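Local coordinates for protein Exo beta-1,2-glucooligosaccharide sophorohydrolase (non-reducing end) (Parabacteroides distasonis ATCC 8503, PDB 5Z06) that hydrolyses linear beta-1,2-glucan and beta-1,2-glucooligosaccharides of four or more units, releasing sophorose from the non-reducing end as a monomeric exo-acting enzyme, at residues F10-L15 and V236-M241; G44-T49 and Q90-E95; L124-T127 and W132-V135. One frame throughout, in Å; residues are numbered along the deposited sequence.

Contact 1. Residues F10-L15 and V236-M241; sequences FFENSL and VRRPWM. With CA (calcium ion), chain C.
Asn13 and Val236 bring the two backbones only as near as 9.0 Å between their CA atoms, so the loop that follows strand 9-11 and the end of strand 232-237 meet through side chains alone. Glu12 does most of the bridging. With CG anti to the backbone N (chi1 180°) and the chain extended beyond it, its carboxylate reaches across to Arg238, which comes from the opposite direction. OE2 lies at the edge of the guanidinium, near its plane, on the side bearing NE and NH2. The salt bridge runs from Glu12 OE2 to Arg238 NH2 at 2.7 Å, although as a hydrogen bond it is weak, bent to 125° at the hydrogen. The carboxylate and guanidinium planes are 27° apart, so the charges meet without full coplanarity. Arg238 also uses NH1 for a salt bridge to Asp7, and a long side chain with several N-H groups suits a place between two carboxylates.

Beside this ion pair Val236 supplies apolar surface: its CG2 rests 3.8 Å from ND2 of Asn13 and 3.9 Å from OE2 of Glu12. The other end of the Asn13 amide faces the metal, OD1 lying 2.5 Å from the calcium ion, while the backbone O of Glu12 binds it at 2.3 Å. Thus Glu12 divides its labour, backbone to calcium and side chain to arginine. Thr49, Asn52 and Asp175 complete the protein's share of the site.

Strand 9-11 pairs with strand 169-180 of the calcium-bearing sheet, whereas strand 232-237 is an outermost strand of a separate four-stranded sheet, paired with strand 219-225; Tyr219 of that neighbour touches both Glu12 and Val236, and the contact therefore joins two beta sheets.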
ATOM      1  N   PHE A  10       7.874   8.242  15.493  1.00 31.86           N
ATOM      2  CA  PHE A  10       9.197   7.890  14.998  1.00 32.61           C
ATOM      3  C   PHE A  10       9.435   6.389  15.071  1.00 33.42           C
ATOM      4  O   PHE A  10      10.128   5.827  14.237  1.00 34.21           O
ATOM      5  CB  PHE A  10      10.268   8.609  15.799  1.00 32.20           C
ATOM      6  CG  PHE A  10      10.228  10.080  15.635  1.00 32.56           C
ATOM      7  CD1 PHE A  10      10.831  10.674  14.543  1.00 31.87           C
ATOM      8  CD2 PHE A  10       9.564  10.880  16.561  1.00 33.97           C
ATOM      9  CE1 PHE A  10      10.789  12.047  14.372  1.00 33.79           C
ATOM     10  CE2 PHE A  10       9.529  12.262  16.401  1.00 34.47           C
ATOM     11  CZ  PHE A  10      10.143  12.845  15.310  1.00 32.86           C
ATOM     12  N   PHE A  11       8.907   5.749  16.107  1.00 33.14           N
ATOM     13  CA  PHE A  11       8.973   4.314  16.193  1.00 33.29           C
ATOM     14  C   PHE A  11       7.881   3.773  17.078  1.00 34.13           C
ATOM     15  O   PHE A  11       7.714   4.232  18.206  1.00 36.36           O
ATOM     16  CB  PHE A  11      10.315   3.890  16.761  1.00 32.82           C
ATOM     17  CG  PHE A  11      10.470   2.416  16.836  1.00 32.11           C
ATOM     18  CD1 PHE A  11      10.885   1.710  15.725  1.00 30.34           C
ATOM     19  CD2 PHE A  11      10.179   1.730  18.002  1.00 32.05           C
ATOM     20  CE1 PHE A  11      11.019   0.346  15.772  1.00 31.46           C
ATOM     21  CE2 PHE A  11      10.308   0.354  18.051  1.00 32.16           C
ATOM     22  CZ  PHE A  11      10.730  -0.341  16.939  1.00 30.44           C
ATOM     23  N   GLU A  12       7.146   2.802  16.568  1.00 32.82           N
ATOM     24  CA  GLU A  12       6.267   1.976  17.377  1.00 33.99           C
ATOM     25  C   GLU A  12       6.761   0.534  17.377  1.00 33.09           C
ATOM     26  O   GLU A  12       6.957  -0.065  18.434  1.00 32.42           O
ATOM     27  CB  GLU A  12       4.860   2.030  16.830  1.00 37.60           C
ATOM     28  CG  GLU A  12       3.879   1.185  17.619  1.00 42.34           C
ATOM     29  CD  GLU A  12       2.453   1.534  17.279  1.00 45.38           C
ATOM     30  OE1 GLU A  12       2.043   1.299  16.121  1.00 47.49           O
ATOM     31  OE2 GLU A  12       1.766   2.067  18.169  1.00 47.35           O
ATOM     32  N   ASN A  13       6.928  -0.017  16.184  1.00 33.63           N
ATOM     33  CA  ASN A  13       7.363  -1.403  15.980  1.00 33.96           C
ATOM     34  C   ASN A  13       8.045  -1.494  14.636  1.00 30.65           C
ATOM     35  O   ASN A  13       7.673  -0.803  13.702  1.00 31.51           O
ATOM     36  CB  ASN A  13       6.156  -2.362  15.994  1.00 33.01           C
ATOM     37  CG  ASN A  13       5.708  -2.724  17.397  1.00 32.86           C
ATOM     38  OD1 ASN A  13       6.530  -3.040  18.249  1.00 33.05           O
ATOM     39  ND2 ASN A  13       4.404  -2.697  17.643  1.00 32.44           N
ATOM     40  N   SER A  14       9.055  -2.337  14.551  1.00 31.33           N
ATOM     41  CA  SER A  14       9.685  -2.662  13.280  1.00 30.62           C
ATOM     42  C   SER A  14       8.913  -3.825  12.710  1.00 32.20           C
ATOM     43  O   SER A  14       8.748  -4.845  13.392  1.00 34.65           O
ATOM     44  CB  SER A  14      11.133  -3.055  13.483  1.00 28.34           C
ATOM     45  OG  SER A  14      11.771  -3.239  12.253  1.00 29.35           O
ATOM     46  N   LEU A  15       8.405  -3.666  11.489  1.00 29.92           N
ATOM     47  CA  LEU A  15       7.772  -4.774  10.778  1.00 30.93           C
ATOM     48  C   LEU A  15       8.784  -5.813  10.343  1.00 29.35           C
ATOM     49  O   LEU A  15       8.421  -6.951  10.097  1.00 30.96           O
ATOM     50  CB  LEU A  15       6.966  -4.267   9.573  1.00 32.84           C
ATOM     51  CG  LEU A  15       5.805  -3.323   9.925  1.00 33.13           C
ATOM     52  CD1 LEU A  15       5.083  -2.819   8.685  1.00 33.54           C
ATOM     53  CD2 LEU A  15       4.822  -4.029  10.856  1.00 30.94           C
ATOM     54  N   VAL A 236       0.076  -4.623  18.942  1.00 34.28           N
ATOM     55  CA  VAL A 236      -0.843  -3.516  19.087  1.00 34.43           C
ATOM     56  C   VAL A 236      -1.345  -3.164  17.710  1.00 34.65           C
ATOM     57  O   VAL A 236      -0.635  -3.310  16.711  1.00 30.29           O
ATOM     58  CB  VAL A 236      -0.248  -2.248  19.735  1.00 35.68           C
ATOM     59  CG1 VAL A 236       0.096  -2.510  21.185  1.00 38.97           C
ATOM     60  CG2 VAL A 236       0.964  -1.704  18.975  1.00 37.02           C
ATOM     61  N   ARG A 237      -2.587  -2.715  17.668  1.00 34.33           N
ATOM     62  CA  ARG A 237      -3.142  -2.236  16.447  1.00 35.32           C
ATOM     63  C   ARG A 237      -3.779  -0.899  16.709  1.00 34.17           C
ATOM     64  O   ARG A 237      -4.609  -0.743  17.600  1.00 37.10           O
ATOM     65  CB  ARG A 237      -4.124  -3.263  15.869  1.00 34.88           C
ATOM     66  CG  ARG A 237      -3.435  -4.444  15.207  1.00 33.61           C
ATOM     67  CD  ARG A 237      -2.735  -4.015  13.926  1.00 33.55           C
ATOM     68  NE  ARG A 237      -2.043  -5.101  13.240  1.00 31.96           N
ATOM     69  CZ  ARG A 237      -0.783  -5.490  13.460  1.00 31.88           C
ATOM     70  NH1 ARG A 237      -0.023  -4.929  14.404  1.00 32.72           N
ATOM     71  NH2 ARG A 237      -0.285  -6.488  12.751  1.00 29.63           N
ATOM     72  N   ARG A 238      -3.378   0.062  15.904  1.00 33.12           N
ATOM     73  CA  ARG A 238      -3.949   1.374  15.927  1.00 35.79           C
ATOM     74  C   ARG A 238      -5.429   1.291  15.533  1.00 38.04           C
ATOM     75  O   ARG A 238      -5.820   0.353  14.829  1.00 38.41           O
ATOM     76  CB  ARG A 238      -3.191   2.255  14.945  1.00 37.20           C
ATOM     77  CG  ARG A 238      -1.757   2.542  15.329  1.00 38.39           C
ATOM     78  CD  ARG A 238      -1.727   3.570  16.428  1.00 39.88           C
ATOM     79  NE  ARG A 238      -0.404   3.735  17.008  1.00 42.59           N
ATOM     80  CZ  ARG A 238      -0.100   4.618  17.963  1.00 44.11           C
ATOM     81  NH1 ARG A 238      -1.021   5.451  18.431  1.00 45.51           N
ATOM     82  NH2 ARG A 238       1.146   4.678  18.452  1.00 47.38           N
ATOM     83  N   PRO A 239      -6.253   2.271  15.971  1.00 39.10           N
ATOM     84  CA  PRO A 239      -7.722   2.259  15.761  1.00 39.23           C
ATOM     85  C   PRO A 239      -8.225   2.166  14.302  1.00 37.42           C
ATOM     86  O   PRO A 239      -9.326   1.704  14.076  1.00 37.90           O
ATOM     87  CB  PRO A 239      -8.186   3.584  16.401  1.00 39.62           C
ATOM     88  CG  PRO A 239      -7.036   4.071  17.210  1.00 39.62           C
ATOM     89  CD  PRO A 239      -5.804   3.555  16.541  1.00 39.06           C
ATOM     90  N   TRP A 240      -7.400   2.590  13.349  1.00 37.22           N
ATOM     91  CA  TRP A 240      -7.650   2.439  11.901  1.00 38.73           C
ATOM     92  C   TRP A 240      -7.540   0.998  11.383  1.00 41.95           C
ATOM     93  O   TRP A 240      -7.901   0.719  10.239  1.00 40.71           O
ATOM     94  CB  TRP A 240      -6.733   3.373  11.068  1.00 36.98           C
ATOM     95  CG  TRP A 240      -5.252   3.346  11.413  1.00 37.40           C
ATOM     96  CD1 TRP A 240      -4.594   4.200  12.264  1.00 38.63           C
ATOM     97  CD2 TRP A 240      -4.255   2.451  10.903  1.00 36.66           C
ATOM     98  NE1 TRP A 240      -3.251   3.877  12.319  1.00 39.51           N
ATOM     99  CE2 TRP A 240      -3.021   2.808  11.494  1.00 38.93           C
ATOM    100  CE3 TRP A 240      -4.282   1.388  10.004  1.00 38.88           C
ATOM    101  CZ2 TRP A 240      -1.830   2.128  11.218  1.00 41.49           C
ATOM    102  CZ3 TRP A 240      -3.099   0.704   9.733  1.00 40.89           C
ATOM    103  CH2 TRP A 240      -1.888   1.080  10.333  1.00 41.98           C
ATOM    104  N   MET A 241      -7.065   0.082  12.220  1.00 43.47           N
ATOM    105  CA  MET A 241      -7.055  -1.331  11.882  1.00 45.12           C
ATOM    106  C   MET A 241      -7.822  -2.107  12.967  1.00 44.72           C
ATOM    107  O   MET A 241      -7.303  -2.300  14.056  1.00 54.23           O
ATOM    108  CB  MET A 241      -5.587  -1.772  11.759  1.00 45.61           C
ATOM    109  CG  MET A 241      -5.320  -3.136  11.162  1.00 47.53           C
ATOM    110  SD  MET A 241      -5.978  -3.390   9.514  1.00 50.78           S
ATOM    111  CE  MET A 241      -4.984  -2.217   8.609  1.00 51.02           C
TER
HETATM  112 CA    CA C 801       7.080  -1.567  20.132  1.00 31.11          CA

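Contact 2. Residues G44-T49 and Q90-E95; sequences GSVAFT and QVRLRE. With CA (calcium ion), chain C.
The ring of Phe48 carries the amide of Gln90 on one face, and the guanidinium of Arg92 carries a methyl of Val46 on one of its own. Both pairs pack a loop of the N-terminal beta-sandwich, between strands 42-43 and 53-59, against strand 86-93 of its calcium-bearing sheet. The backbones approach to 6.8 Å between CA of Phe48 and CA of Gln90.

Ring and amide are stacked, their planes 7° apart, with NE2 of Gln90 3.4 Å above the centre of the Phe48 ring. Since the planes are nearly parallel, this is an amide-on-ring stack and not an N-H directed into the pi cloud. A bend at chi2 (-80°) folds the Gln90 chain back so that CG and the amide both lie along the ring. Glutamine suits the place: its flat, polarisable end covers an aromatic surface, and Leu266 touches both partners.

Two residues along the strand, Arg92 stretches out from CG to NE and crosses Val46 at about a right angle. CG1 of Val46 stands 3.8 Å above the guanidinium plane, toward its rim, nearest to NE at 3.9 Å. Trp132 also touches Arg92.

The segment 44-49 ends at the metal, where Thr49 is bidentate: its backbone O and its OG1 each bind the calcium ion at 2.3 Å, and OG1 is also hydrogen-bonded to OD1 of Asp176.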
ATOM      1  N   GLY A  44      13.578  -7.975  19.756  1.00 28.11           N
ATOM      2  CA  GLY A  44      12.315  -8.682  19.716  1.00 31.37           C
ATOM      3  C   GLY A  44      11.906  -9.273  21.042  1.00 35.16           C
ATOM      4  O   GLY A  44      10.766  -9.688  21.178  1.00 36.33           O
ATOM      5  N   SER A  45      12.810  -9.296  22.025  1.00 39.16           N
ATOM      6  CA  SER A  45      12.520  -9.901  23.328  1.00 41.29           C
ATOM      7  C   SER A  45      12.055  -8.888  24.382  1.00 39.82           C
ATOM      8  O   SER A  45      11.605  -9.279  25.449  1.00 40.00           O
ATOM      9  CB  SER A  45      13.743 -10.655  23.845  1.00 41.74           C
ATOM     10  OG  SER A  45      14.837  -9.762  24.043  1.00 45.50           O
ATOM     11  N   VAL A  46      12.191  -7.598  24.109  1.00 39.37           N
ATOM     12  CA  VAL A  46      11.687  -6.582  25.012  1.00 36.74           C
ATOM     13  C   VAL A  46      11.010  -5.508  24.216  1.00 35.86           C
ATOM     14  O   VAL A  46      11.502  -5.054  23.180  1.00 34.34           O
ATOM     15  CB  VAL A  46      12.772  -5.943  25.909  1.00 39.03           C
ATOM     16  CG1 VAL A  46      13.259  -6.948  26.960  1.00 41.15           C
ATOM     17  CG2 VAL A  46      13.931  -5.384  25.093  1.00 37.09           C
ATOM     18  N   ALA A  47       9.863  -5.105  24.726  1.00 33.15           N
ATOM     19  CA  ALA A  47       9.065  -4.103  24.079  1.00 34.79           C
ATOM     20  C   ALA A  47       8.054  -3.588  25.071  1.00 36.48           C
ATOM     21  O   ALA A  47       7.509  -4.368  25.887  1.00 34.78           O
ATOM     22  CB  ALA A  47       8.335  -4.695  22.877  1.00 32.34           C
ATOM     23  N   PHE A  48       7.781  -2.287  24.979  1.00 35.42           N
ATOM     24  CA  PHE A  48       6.586  -1.753  25.591  1.00 35.55           C
ATOM     25  C   PHE A  48       5.355  -2.080  24.736  1.00 33.92           C
ATOM     26  O   PHE A  48       4.493  -2.820  25.180  1.00 33.01           O
ATOM     27  CB  PHE A  48       6.672  -0.255  25.854  1.00 37.52           C
ATOM     28  CG  PHE A  48       5.509   0.227  26.626  1.00 40.63           C
ATOM     29  CD1 PHE A  48       5.459  -0.014  27.998  1.00 40.95           C
ATOM     30  CD2 PHE A  48       4.400   0.779  25.988  1.00 37.61           C
ATOM     31  CE1 PHE A  48       4.354   0.346  28.734  1.00 40.61           C
ATOM     32  CE2 PHE A  48       3.296   1.147  26.723  1.00 39.22           C
ATOM     33  CZ  PHE A  48       3.274   0.933  28.096  1.00 40.64           C
ATOM     34  N   THR A  49       5.247  -1.510  23.531  1.00 33.07           N
ATOM     35  CA  THR A  49       4.260  -2.021  22.563  1.00 31.07           C
ATOM     36  C   THR A  49       4.856  -3.273  21.957  1.00 31.47           C
ATOM     37  O   THR A  49       5.884  -3.193  21.285  1.00 27.36           O
ATOM     38  CB  THR A  49       3.906  -1.083  21.425  1.00 29.34           C
ATOM     39  OG1 THR A  49       5.098  -0.554  20.860  1.00 28.26           O
ATOM     40  CG2 THR A  49       3.003   0.004  21.913  1.00 29.42           C
ATOM     41  N   GLN A  90       9.286   5.345  25.410  1.00 34.87           N
ATOM     42  CA  GLN A  90       9.394   4.366  26.462  1.00 35.56           C
ATOM     43  C   GLN A  90      10.866   3.979  26.455  1.00 37.13           C
ATOM     44  O   GLN A  90      11.414   3.668  25.393  1.00 34.77           O
ATOM     45  CB  GLN A  90       8.496   3.175  26.178  1.00 34.94           C
ATOM     46  CG  GLN A  90       7.016   3.493  26.295  1.00 37.11           C
ATOM     47  CD  GLN A  90       6.501   3.518  27.718  1.00 39.26           C
ATOM     48  OE1 GLN A  90       7.209   3.190  28.672  1.00 46.73           O
ATOM     49  NE2 GLN A  90       5.247   3.891  27.866  1.00 41.62           N
ATOM     50  N   VAL A  91      11.503   4.030  27.631  1.00 36.30           N
ATOM     51  CA  VAL A  91      12.940   3.815  27.770  1.00 34.81           C
ATOM     52  C   VAL A  91      13.139   2.740  28.820  1.00 35.56           C
ATOM     53  O   VAL A  91      12.553   2.786  29.894  1.00 35.81           O
ATOM     54  CB  VAL A  91      13.674   5.096  28.168  1.00 34.85           C
ATOM     55  CG1 VAL A  91      15.186   4.918  28.137  1.00 35.57           C
ATOM     56  CG2 VAL A  91      13.305   6.218  27.224  1.00 36.55           C
ATOM     57  N   ARG A  92      13.952   1.753  28.488  1.00 36.83           N
ATOM     58  CA  ARG A  92      14.238   0.669  29.395  1.00 37.84           C
ATOM     59  C   ARG A  92      15.744   0.488  29.438  1.00 38.90           C
ATOM     60  O   ARG A  92      16.406   0.469  28.402  1.00 38.24           O
ATOM     61  CB  ARG A  92      13.561  -0.597  28.920  1.00 39.28           C
ATOM     62  CG  ARG A  92      13.778  -1.812  29.799  1.00 41.70           C
ATOM     63  CD  ARG A  92      13.483  -3.058  29.005  1.00 43.99           C
ATOM     64  NE  ARG A  92      13.625  -4.280  29.778  1.00 43.26           N
ATOM     65  CZ  ARG A  92      12.642  -4.916  30.403  1.00 43.88           C
ATOM     66  NH1 ARG A  92      11.399  -4.444  30.397  1.00 45.76           N
ATOM     67  NH2 ARG A  92      12.917  -6.041  31.045  1.00 43.24           N
ATOM     68  N   LEU A  93      16.276   0.374  30.646  1.00 38.04           N
ATOM     69  CA  LEU A  93      17.698   0.205  30.839  1.00 38.19           C
ATOM     70  C   LEU A  93      17.921  -1.258  31.138  1.00 38.63           C
ATOM     71  O   LEU A  93      17.213  -1.850  31.951  1.00 38.31           O
ATOM     72  CB  LEU A  93      18.170   1.073  31.980  1.00 39.83           C
ATOM     73  CG  LEU A  93      18.418   2.534  31.642  1.00 41.15           C
ATOM     74  CD1 LEU A  93      17.240   3.228  30.970  1.00 40.84           C
ATOM     75  CD2 LEU A  93      18.757   3.221  32.948  1.00 42.19           C
ATOM     76  N   ARG A  94      18.870  -1.867  30.444  1.00 38.98           N
ATOM     77  CA  ARG A  94      19.175  -3.258  30.708  1.00 41.27           C
ATOM     78  C   ARG A  94      19.824  -3.415  32.086  1.00 41.66           C
ATOM     79  O   ARG A  94      19.481  -4.345  32.807  1.00 38.85           O
ATOM     80  CB  ARG A  94      20.076  -3.826  29.633  1.00 42.03           C
ATOM     81  CG  ARG A  94      20.139  -5.331  29.642  1.00 43.43           C
ATOM     82  CD  ARG A  94      20.921  -5.813  28.442  1.00 47.64           C
ATOM     83  NE  ARG A  94      20.999  -7.268  28.428  1.00 48.94           N
ATOM     84  CZ  ARG A  94      21.935  -7.992  29.039  1.00 53.62           C
ATOM     85  NH1 ARG A  94      22.921  -7.425  29.753  1.00 54.55           N
ATOM     86  NH2 ARG A  94      21.878  -9.314  28.944  1.00 55.77           N
ATOM     87  N   GLU A  95      20.753  -2.515  32.417  1.00 43.54           N
ATOM     88  CA  GLU A  95      21.468  -2.505  33.708  1.00 46.55           C
ATOM     89  C   GLU A  95      21.293  -1.167  34.403  1.00 46.83           C
ATOM     90  O   GLU A  95      20.980  -0.157  33.763  1.00 44.51           O
ATOM     91  CB  GLU A  95      22.981  -2.710  33.531  1.00 47.94           C
ATOM     92  CG  GLU A  95      23.419  -3.790  32.555  1.00 53.82           C
ATOM     93  CD  GLU A  95      23.117  -5.208  33.003  1.00 57.91           C
ATOM     94  OE1 GLU A  95      22.538  -5.419  34.101  1.00 57.48           O
ATOM     95  OE2 GLU A  95      23.456  -6.126  32.223  1.00 59.96           O
TER
HETATM   96 CA    CA C 801       7.080  -1.567  20.132  1.00 31.11          CA

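Contact 3. Residues L124-T127 and W132-V135; sequences LKDT and WHPV
His133 turns its imidazole toward the loop of Leu124 to Thr127, and the backbone O of Asp126 sits over one face of that ring. The oxygen is only 2.9 Å from NE2 of His133 and 3.0 Å from CD2, yet it forms no hydrogen bond, because it lies above the ring and the N-H points elsewhere: NE2 bonds to the backbone O of Arg128. CG of the Asp126 carboxylate lies 3.4 Å from CE1 of His133, with the two planes 42° apart; the carboxylate's charge is paired with Arg128.

Nearer the backbone, CB of His133 meets CD1 of Leu124 at 3.3 Å. That is tight, and the Leu124 torsions are nearly eclipsed (chi2 4°), so this close approach is somewhat doubtful.

Beyond Pro134, CG2 of Val135 lies 3.7 Å from CD1 of Leu124 as modelled. Leu120 and Tyr123 also touch Val135, so an aliphatic residue fits this buried position. The strand itself is anchored by backbone bonds from His133 to Val91 and from Val135 to Met89 in strand 86-93.

The loop thus packs back on the strand it leads into, with an apolar contact at Leu124 and a carbonyl-over-ring contact at Asp126. Since Arg128 O accepts from NE2, that nitrogen must carry a hydrogen, and the carbonyl oxygen over the ring, with a carboxylate beside it, would tend to favour a positively polarised imidazole.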
ATOM      1  N   LEU A 124      13.921  11.308  33.078  1.00 50.84           N
ATOM      2  CA  LEU A 124      13.848   9.952  33.560  1.00 54.27           C
ATOM      3  C   LEU A 124      13.813  10.094  35.075  1.00 57.05           C
ATOM      4  O   LEU A 124      14.827  10.331  35.715  1.00 58.10           O
ATOM      5  CB  LEU A 124      15.090   9.190  33.070  1.00 56.40           C
ATOM      6  CG  LEU A 124      15.012   7.780  32.470  1.00 56.64           C
ATOM      7  CD1 LEU A 124      13.612   7.229  32.300  1.00 57.61           C
ATOM      8  CD2 LEU A 124      15.751   7.764  31.142  1.00 58.98           C
ATOM      9  N   LYS A 125      12.618  10.008  35.636  1.00 65.17           N
ATOM     10  CA  LYS A 125      12.451  10.057  37.091  1.00 68.39           C
ATOM     11  C   LYS A 125      13.220   8.877  37.675  1.00 66.04           C
ATOM     12  O   LYS A 125      14.071   9.030  38.538  1.00 72.61           O
ATOM     13  CB  LYS A 125      10.963   9.954  37.481  1.00 70.03           C
ATOM     14  CG  LYS A 125      10.526  10.902  38.590  1.00 74.27           C
ATOM     15  CD  LYS A 125       9.618  10.198  39.595  1.00 74.38           C
ATOM     16  CE  LYS A 125       9.089  11.149  40.665  1.00 75.28           C
ATOM     17  NZ  LYS A 125       7.739  11.691  40.313  1.00 76.76           N
ATOM     18  N   ASP A 126      12.930   7.710  37.123  1.00 61.46           N
ATOM     19  CA  ASP A 126      13.340   6.432  37.641  1.00 55.96           C
ATOM     20  C   ASP A 126      14.278   5.768  36.614  1.00 56.25           C
ATOM     21  O   ASP A 126      13.860   5.473  35.496  1.00 58.35           O
ATOM     22  CB  ASP A 126      12.052   5.624  37.848  1.00 54.42           C
ATOM     23  CG  ASP A 126      12.283   4.285  38.479  1.00 54.56           C
ATOM     24  OD1 ASP A 126      13.449   3.875  38.643  1.00 49.09           O
ATOM     25  OD2 ASP A 126      11.267   3.636  38.807  1.00 56.69           O
ATOM     26  N   THR A 127      15.540   5.558  36.995  1.00 50.54           N
ATOM     27  CA  THR A 127      16.516   4.832  36.180  1.00 48.38           C
ATOM     28  C   THR A 127      16.734   3.370  36.624  1.00 45.92           C
ATOM     29  O   THR A 127      17.764   2.762  36.309  1.00 46.69           O
ATOM     30  CB  THR A 127      17.869   5.569  36.181  1.00 52.52           C
ATOM     31  OG1 THR A 127      18.323   5.737  37.530  1.00 54.26           O
ATOM     32  CG2 THR A 127      17.735   6.931  35.523  1.00 51.94           C
ATOM     33  N   TRP A 132      10.069  -0.512  31.796  1.00 39.86           N
ATOM     34  CA  TRP A 132       9.822   0.546  30.832  1.00 40.47           C
ATOM     35  C   TRP A 132       9.483   1.807  31.575  1.00 40.78           C
ATOM     36  O   TRP A 132       8.605   1.800  32.411  1.00 40.69           O
ATOM     37  CB  TRP A 132       8.689   0.156  29.873  1.00 38.68           C
ATOM     38  CG  TRP A 132       9.155  -0.897  28.938  1.00 38.42           C
ATOM     39  CD1 TRP A 132       8.917  -2.236  29.018  1.00 38.54           C
ATOM     40  CD2 TRP A 132      10.006  -0.706  27.813  1.00 36.74           C
ATOM     41  NE1 TRP A 132       9.546  -2.887  27.987  1.00 37.94           N
ATOM     42  CE2 TRP A 132      10.222  -1.968  27.233  1.00 37.24           C
ATOM     43  CE3 TRP A 132      10.594   0.415  27.225  1.00 37.07           C
ATOM     44  CZ2 TRP A 132      11.001  -2.139  26.096  1.00 35.80           C
ATOM     45  CZ3 TRP A 132      11.372   0.240  26.087  1.00 37.29           C
ATOM     46  CH2 TRP A 132      11.560  -1.028  25.535  1.00 35.50           C
ATOM     47  N   HIS A 133      10.212   2.873  31.265  1.00 43.93           N
ATOM     48  CA  HIS A 133      10.012   4.193  31.847  1.00 45.68           C
ATOM     49  C   HIS A 133       9.412   5.127  30.826  1.00 46.05           C
ATOM     50  O   HIS A 133      10.038   5.393  29.796  1.00 41.91           O
ATOM     51  CB  HIS A 133      11.345   4.770  32.304  1.00 46.80           C
ATOM     52  CG  HIS A 133      11.980   3.969  33.383  1.00 47.67           C
ATOM     53  ND1 HIS A 133      11.321   3.666  34.553  1.00 51.28           N
ATOM     54  CD2 HIS A 133      13.189   3.366  33.457  1.00 48.85           C
ATOM     55  CE1 HIS A 133      12.109   2.933  35.316  1.00 53.66           C
ATOM     56  NE2 HIS A 133      13.246   2.731  34.672  1.00 51.86           N
ATOM     57  N   PRO A 134       8.186   5.617  31.086  1.00 47.65           N
ATOM     58  CA  PRO A 134       7.712   6.666  30.185  1.00 46.63           C
ATOM     59  C   PRO A 134       8.589   7.900  30.308  1.00 44.65           C
ATOM     60  O   PRO A 134       8.969   8.274  31.404  1.00 52.33           O
ATOM     61  CB  PRO A 134       6.260   6.929  30.643  1.00 44.68           C
ATOM     62  CG  PRO A 134       6.056   6.125  31.865  1.00 43.06           C
ATOM     63  CD  PRO A 134       7.096   5.045  31.889  1.00 44.55           C
ATOM     64  N   VAL A 135       8.954   8.471  29.174  1.00 43.32           N
ATOM     65  CA  VAL A 135       9.678   9.716  29.116  1.00 42.81           C
ATOM     66  C   VAL A 135       8.849  10.672  28.272  1.00 44.31           C
ATOM     67  O   VAL A 135       8.336  10.275  27.233  1.00 43.45           O
ATOM     68  CB  VAL A 135      11.050   9.505  28.469  1.00 43.71           C
ATOM     69  CG1 VAL A 135      11.754  10.824  28.191  1.00 43.63           C
ATOM     70  CG2 VAL A 135      11.905   8.636  29.368  1.00 44.05           C
TER

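How the contacts relate
All three contacts reach the seven-stranded antiparallel sheet that carries the calcium ion. Contacts 2 and 3 follow one another along the chain, and both are nested within the 220 residues separating the segments of contact 1. The centres of contacts 2 and 3 lie about 11 Å apart, bridged by neighbouring strands 86-93 and 132-138; Trp132 also meets the 44-49 loop. Contact 1 is about 16 Å from contact 2, and the calcium ion is common to both, with ligands from each. Contact 3 is farther off, about 22 Å centre to centre from contact 1. The calcium ion thus cross-links segments 10-15 and 44-49 where the seven-stranded sheet meets the adjoining four-stranded sheet.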